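Local coordinates for protein MEM-A1 (Soil metagenome, PDB 6E0S) that probably hydrolyses beta-lactam antibiotics with bound zinc, as expected of a subclass B3 metallo-beta-lactamase, at residues H56-G61 with K85-S90; S46-A51 with I232-H237. All coordinates share one frame; numbering follows the deposited sequence.

Contact 1. Residues H56-G61 with K85-S90; sequences HILIDG and KLILNS
Asp60 OD1 is gripped by two donors, Ser90 N at 2.8 Å and Asn89 ND2 at 3.1 Å, which reach it from opposite faces of the carboxylate plane; the same ND2 also bonds His91 O. Asp60 OD2 turns its syn lone pair to Ser90 OG, 2.6 Å away, and also meets the hydroxyl of Tyr191, so the rotation of this buried acid is fixed. Asp60 stands just beyond the end of strand 56-59, the first of a beta-alpha-beta unit, a crossover that runs through helix 66-76 and returns as the parallel neighbour 84-88. Between the strands, Leu58 N donates to Leu86 O over 2.9 Å, and Leu58 O accepts from Leu88 N over 2.7 Å. Ile57, Ile59, Leu86 and Leu88 lie on the face turned to the other sheet, Ile59 and Leu88 against tryptophans of strand 174-182, Ile57 and Leu86 against strand 153-156; Leu58 and Ile87 point to the face under helix 100-107. With CG beside its own backbone N (chi1 -41°), Leu88 lays CD1 against two isoleucines, 3.6 Å from Ile57 CG2 and 4.1 Å from Ile59 CG1.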
loop_
_atom_site.group_PDB
_atom_site.type_symbol
_atom_site.label_atom_id
_atom_site.label_comp_id
_atom_site.label_asym_id
_atom_site.label_seq_id
_atom_site.Cartn_x
_atom_site.Cartn_y
_atom_site.Cartn_z
ATOM N N HIS A 56 -8.998 -10.075 11.375
ATOM C CA HIS A 56 -7.920 -9.163 11.039
ATOM C C HIS A 56 -8.095 -8.604 9.640
ATOM O O HIS A 56 -8.738 -9.210 8.775
ATOM C CB HIS A 56 -6.550 -9.866 11.087
ATOM C CG HIS A 56 -6.411 -10.855 12.206
ATOM N ND1 HIS A 56 -6.640 -10.538 13.533
ATOM C CD2 HIS A 56 -6.089 -12.172 12.189
ATOM C CE1 HIS A 56 -6.455 -11.610 14.282
ATOM N NE2 HIS A 56 -6.116 -12.616 13.492
ATOM N N ILE A 57 -7.444 -7.464 9.415
ATOM C CA ILE A 57 -7.338 -6.839 8.104
ATOM C C ILE A 57 -5.888 -6.907 7.670
ATOM O O ILE A 57 -4.989 -6.538 8.435
ATOM C CB ILE A 57 -7.824 -5.385 8.140
ATOM C CG1 ILE A 57 -9.293 -5.388 8.533
ATOM C CG2 ILE A 57 -7.516 -4.678 6.803
ATOM C CD1 ILE A 57 -9.916 -3.949 8.733
ATOM N N LEU A 58 -5.655 -7.362 6.447
ATOM C CA LEU A 58 -4.308 -7.410 5.899
ATOM C C LEU A 58 -4.192 -6.426 4.734
ATOM O O LEU A 58 -5.040 -6.427 3.840
ATOM C CB LEU A 58 -3.972 -8.829 5.461
ATOM C CG LEU A 58 -2.629 -8.964 4.771
ATOM C CD1 LEU A 58 -1.416 -8.781 5.737
ATOM C CD2 LEU A 58 -2.573 -10.314 4.020
ATOM N N ILE A 59 -3.183 -5.550 4.770
ATOM C CA ILE A 59 -2.934 -4.599 3.682
ATOM C C ILE A 59 -1.803 -5.156 2.833
ATOM O O ILE A 59 -0.677 -5.323 3.318
ATOM C CB ILE A 59 -2.604 -3.185 4.180
ATOM C CG1 ILE A 59 -3.702 -2.657 5.085
ATOM C CG2 ILE A 59 -2.480 -2.216 2.967
ATOM C CD1 ILE A 59 -3.471 -1.214 5.519
ATOM N N ASP A 60 -2.155 -5.487 1.585
ATOM C CA ASP A 60 -1.275 -5.847 0.478
ATOM C C ASP A 60 -0.807 -7.291 0.573
ATOM O O ASP A 60 -0.934 -7.942 1.622
ATOM C CB ASP A 60 -0.088 -4.885 0.358
ATOM C CG ASP A 60 -0.401 -3.721 -0.553
ATOM O OD1 ASP A 60 -1.494 -3.712 -1.156
ATOM O OD2 ASP A 60 0.426 -2.794 -0.659
ATOM N N GLY A 61 -0.304 -7.814 -0.540
ATOM C CA GLY A 61 0.184 -9.177 -0.569
ATOM C C GLY A 61 1.568 -9.271 -1.184
ATOM O O GLY A 61 2.063 -10.381 -1.413
ATOM N N LYS A 85 -9.975 -11.492 7.565
ATOM C CA LYS A 85 -11.280 -11.346 6.942
ATOM C C LYS A 85 -11.253 -10.476 5.694
ATOM O O LYS A 85 -12.094 -10.651 4.802
ATOM C CB LYS A 85 -12.262 -10.752 7.954
ATOM C CG LYS A 85 -12.424 -11.604 9.204
ATOM C CD LYS A 85 -12.803 -13.041 8.828
ATOM C CE LYS A 85 -12.696 -14.004 9.994
ATOM N NZ LYS A 85 -12.884 -15.449 9.540
ATOM N N LEU A 86 -10.323 -9.525 5.626
ATOM C CA LEU A 86 -10.298 -8.556 4.535
ATOM C C LEU A 86 -8.862 -8.349 4.137
ATOM O O LEU A 86 -7.995 -8.267 5.003
ATOM C CB LEU A 86 -10.891 -7.191 4.946
ATOM C CG LEU A 86 -12.305 -7.250 5.532
ATOM C CD1 LEU A 86 -12.633 -5.981 6.285
ATOM C CD2 LEU A 86 -13.272 -7.437 4.367
ATOM N N ILE A 87 -8.618 -8.277 2.840
ATOM C CA ILE A 87 -7.302 -7.941 2.314
ATOM C C ILE A 87 -7.490 -6.674 1.504
ATOM O O ILE A 87 -8.342 -6.643 0.608
ATOM C CB ILE A 87 -6.716 -9.071 1.457
ATOM C CG1 ILE A 87 -6.437 -10.301 2.327
ATOM C CG2 ILE A 87 -5.421 -8.593 0.809
ATOM C CD1 ILE A 87 -6.168 -11.623 1.487
ATOM N N LEU A 88 -6.746 -5.617 1.855
ATOM C CA LEU A 88 -6.858 -4.327 1.170
ATOM C C LEU A 88 -5.666 -4.161 0.244
ATOM O O LEU A 88 -4.572 -4.630 0.547
ATOM C CB LEU A 88 -6.895 -3.158 2.162
ATOM C CG LEU A 88 -7.714 -3.328 3.432
ATOM C CD1 LEU A 88 -7.682 -2.054 4.335
ATOM C CD2 LEU A 88 -9.154 -3.793 3.118
ATOM N N ASN A 89 -5.870 -3.524 -0.900
ATOM C CA ASN A 89 -4.778 -3.319 -1.855
ATOM C C ASN A 89 -4.433 -1.838 -1.954
ATOM O O ASN A 89 -5.330 -0.987 -2.025
ATOM C CB ASN A 89 -5.173 -3.873 -3.220
ATOM C CG ASN A 89 -4.092 -3.684 -4.290
ATOM O OD1 ASN A 89 -4.405 -3.296 -5.417
ATOM N ND2 ASN A 89 -2.834 -4.005 -3.959
ATOM N N SER A 90 -3.137 -1.529 -1.919
ATOM C CA SER A 90 -2.647 -0.186 -2.220
ATOM C C SER A 90 -2.719 0.059 -3.732
ATOM O O SER A 90 -3.529 0.868 -4.191
ATOM C CB SER A 90 -1.213 0.007 -1.694
ATOM O OG SER A 90 -0.318 -0.897 -2.317
#

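Contact 2. Residues S46-A51 with I232-H237; sequences SAVLIA and ILISAH
In the alpha-beta/beta-alpha sandwich of the metallo-beta-lactamase fold, two sheets face each other, and here the inner side of one meets the last strand of the other. Strand 48-50 belongs to the seven-stranded sheet and strand 232-235 is an outermost strand of the five-stranded one; Ser46, just ahead of strand 48-50, meets the end of strand 232-235 and the start of the turn to His237, whose side chain lies about 3 Å from a bound zinc ion. Ser46 makes both polar links, to consecutive carbonyls. Ser46 N donates to Ala236 O over 2.9 Å in a nearly straight bond, 167° at the hydrogen. Set beside its own backbone N by a chi1 of -66°, Ser46 OG reaches back one residue and lies 2.7 Å from Ser235 O. Both donors are tilted out of the planes of the carbonyls they meet. Beside this the contact is apolar: Val48 and Ile234 both start toward the other segment and their side chains cross at an angle, with Val48 CG2 3.8 Å from Ile234 CD1 and 3.9 Å from Ile234 CG2. Within the turn, Ser235 OG donates to His237 O over 2.6 Å from above the carbonyl plane. Thus one buried serine satisfies two main-chain carbonyls just ahead of His237, which probably helps to hold that turn in place beside the metal.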
loop_
_atom_site.group_PDB
_atom_site.type_symbol
_atom_site.label_atom_id
_atom_site.label_comp_id
_atom_site.label_asym_id
_atom_site.label_seq_id
_atom_site.Cartn_x
_atom_site.Cartn_y
_atom_site.Cartn_z
ATOM N N SER A 46 5.969 -3.874 1.434
ATOM C CA SER A 46 5.242 -3.862 2.694
ATOM C C SER A 46 4.022 -4.772 2.659
ATOM O O SER A 46 3.409 -4.994 1.615
ATOM C CB SER A 46 4.779 -2.442 3.050
ATOM O OG SER A 46 5.902 -1.634 3.294
ATOM N N ALA A 47 3.651 -5.252 3.840
ATOM C CA ALA A 47 2.317 -5.751 4.123
ATOM C C ALA A 47 2.086 -5.515 5.601
ATOM O O ALA A 47 3.013 -5.613 6.400
ATOM C CB ALA A 47 2.162 -7.245 3.787
ATOM N N VAL A 48 0.851 -5.221 5.975
ATOM C CA VAL A 48 0.565 -4.822 7.339
ATOM C C VAL A 48 -0.665 -5.568 7.820
ATOM O O VAL A 48 -1.704 -5.563 7.147
ATOM C CB VAL A 48 0.368 -3.295 7.439
ATOM C CG1 VAL A 48 -0.319 -2.924 8.775
ATOM C CG2 VAL A 48 1.716 -2.585 7.274
ATOM N N LEU A 49 -0.549 -6.189 9.000
ATOM C CA LEU A 49 -1.642 -6.909 9.639
ATOM C C LEU A 49 -2.246 -6.041 10.741
ATOM O O LEU A 49 -1.533 -5.600 11.645
ATOM C CB LEU A 49 -1.147 -8.215 10.256
ATOM C CG LEU A 49 -2.269 -9.064 10.904
ATOM C CD1 LEU A 49 -3.141 -9.660 9.813
ATOM C CD2 LEU A 49 -1.590 -10.167 11.762
ATOM N N ILE A 50 -3.552 -5.803 10.669
ATOM C CA ILE A 50 -4.270 -5.055 11.697
ATOM C C ILE A 50 -5.152 -6.065 12.399
ATOM O O ILE A 50 -6.177 -6.484 11.848
ATOM C CB ILE A 50 -5.107 -3.906 11.113
ATOM C CG1 ILE A 50 -4.268 -3.086 10.129
ATOM C CG2 ILE A 50 -5.673 -3.047 12.255
ATOM C CD1 ILE A 50 -5.047 -1.923 9.381
ATOM N N ALA A 51 -4.778 -6.445 13.605
ATOM C CA ALA A 51 -5.378 -7.622 14.234
ATOM C C ALA A 51 -6.519 -7.256 15.180
ATOM O O ALA A 51 -6.555 -6.149 15.728
ATOM C CB ALA A 51 -4.315 -8.394 14.991
ATOM N N ILE A 232 2.314 7.632 12.247
ATOM C CA ILE A 232 3.196 6.547 11.829
ATOM C C ILE A 232 2.928 6.247 10.363
ATOM O O ILE A 232 1.809 5.862 9.998
ATOM C CB ILE A 232 2.995 5.282 12.677
ATOM C CG1 ILE A 232 3.348 5.567 14.155
ATOM C CG2 ILE A 232 3.817 4.101 12.092
ATOM C CD1 ILE A 232 3.040 4.390 15.136
ATOM N N LEU A 233 3.944 6.398 9.533
ATOM C CA LEU A 233 3.850 6.122 8.107
ATOM C C LEU A 233 4.426 4.748 7.795
ATOM O O LEU A 233 5.523 4.421 8.252
ATOM C CB LEU A 233 4.620 7.194 7.315
ATOM C CG LEU A 233 4.951 6.813 5.874
ATOM C CD1 LEU A 233 3.679 6.768 5.044
ATOM C CD2 LEU A 233 5.969 7.798 5.229
ATOM N N ILE A 234 3.706 3.964 6.990
ATOM C CA ILE A 234 4.243 2.747 6.376
ATOM C C ILE A 234 3.942 2.848 4.892
ATOM O O ILE A 234 2.780 2.863 4.505
ATOM C CB ILE A 234 3.620 1.479 6.963
ATOM C CG1 ILE A 234 3.907 1.407 8.458
ATOM C CG2 ILE A 234 4.169 0.241 6.232
ATOM C CD1 ILE A 234 3.059 0.360 9.184
ATOM N N SER A 235 4.969 2.959 4.058
ATOM C CA SER A 235 4.708 3.135 2.634
ATOM C C SER A 235 4.861 1.795 1.922
ATOM O O SER A 235 5.532 0.891 2.416
ATOM C CB SER A 235 5.656 4.169 2.023
ATOM O OG SER A 235 6.988 3.820 2.338
ATOM N N ALA A 236 4.202 1.673 0.763
ATOM C CA ALA A 236 4.152 0.392 0.056
ATOM C C ALA A 236 5.539 -0.174 -0.221
ATOM O O ALA A 236 5.755 -1.393 -0.123
ATOM C CB ALA A 236 3.379 0.554 -1.253
ATOM N N HIS A 237 6.487 0.687 -0.621
ATOM C CA HIS A 237 7.903 0.339 -0.536
ATOM C C HIS A 237 8.412 0.886 0.789
ATOM O O HIS A 237 8.460 2.115 0.954
ATOM C CB HIS A 237 8.693 0.924 -1.710
ATOM C CG HIS A 237 8.447 0.202 -2.995
ATOM N ND1 HIS A 237 9.170 -0.912 -3.369
ATOM C CD2 HIS A 237 7.520 0.392 -3.964
ATOM C CE1 HIS A 237 8.732 -1.346 -4.538
ATOM N NE2 HIS A 237 7.721 -0.585 -4.912
#

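In the fold
Two joints of one sandwich meet here, their centres 10 Å apart. Contact 1 pairs neighbouring strands within a sheet, whereas contact 2 spans the gap to the opposite sheet; strands 48-50 and 56-59 join them as antiparallel neighbours, with Ile57 O 2.8 Å from Ile50 N and Ile59 N 2.8 Å from Val48 O. Tyr191 adds a second tie, bonding Asp60 and, weakly, Ser46 O. Both contacts lead to the metal: the side chain of Ser90 is about 8 Å from a zinc ion, just before the ligands His91 and His93, while that of His237 is about 3 Å from one. The contacts thus approach the zinc site from both sheets.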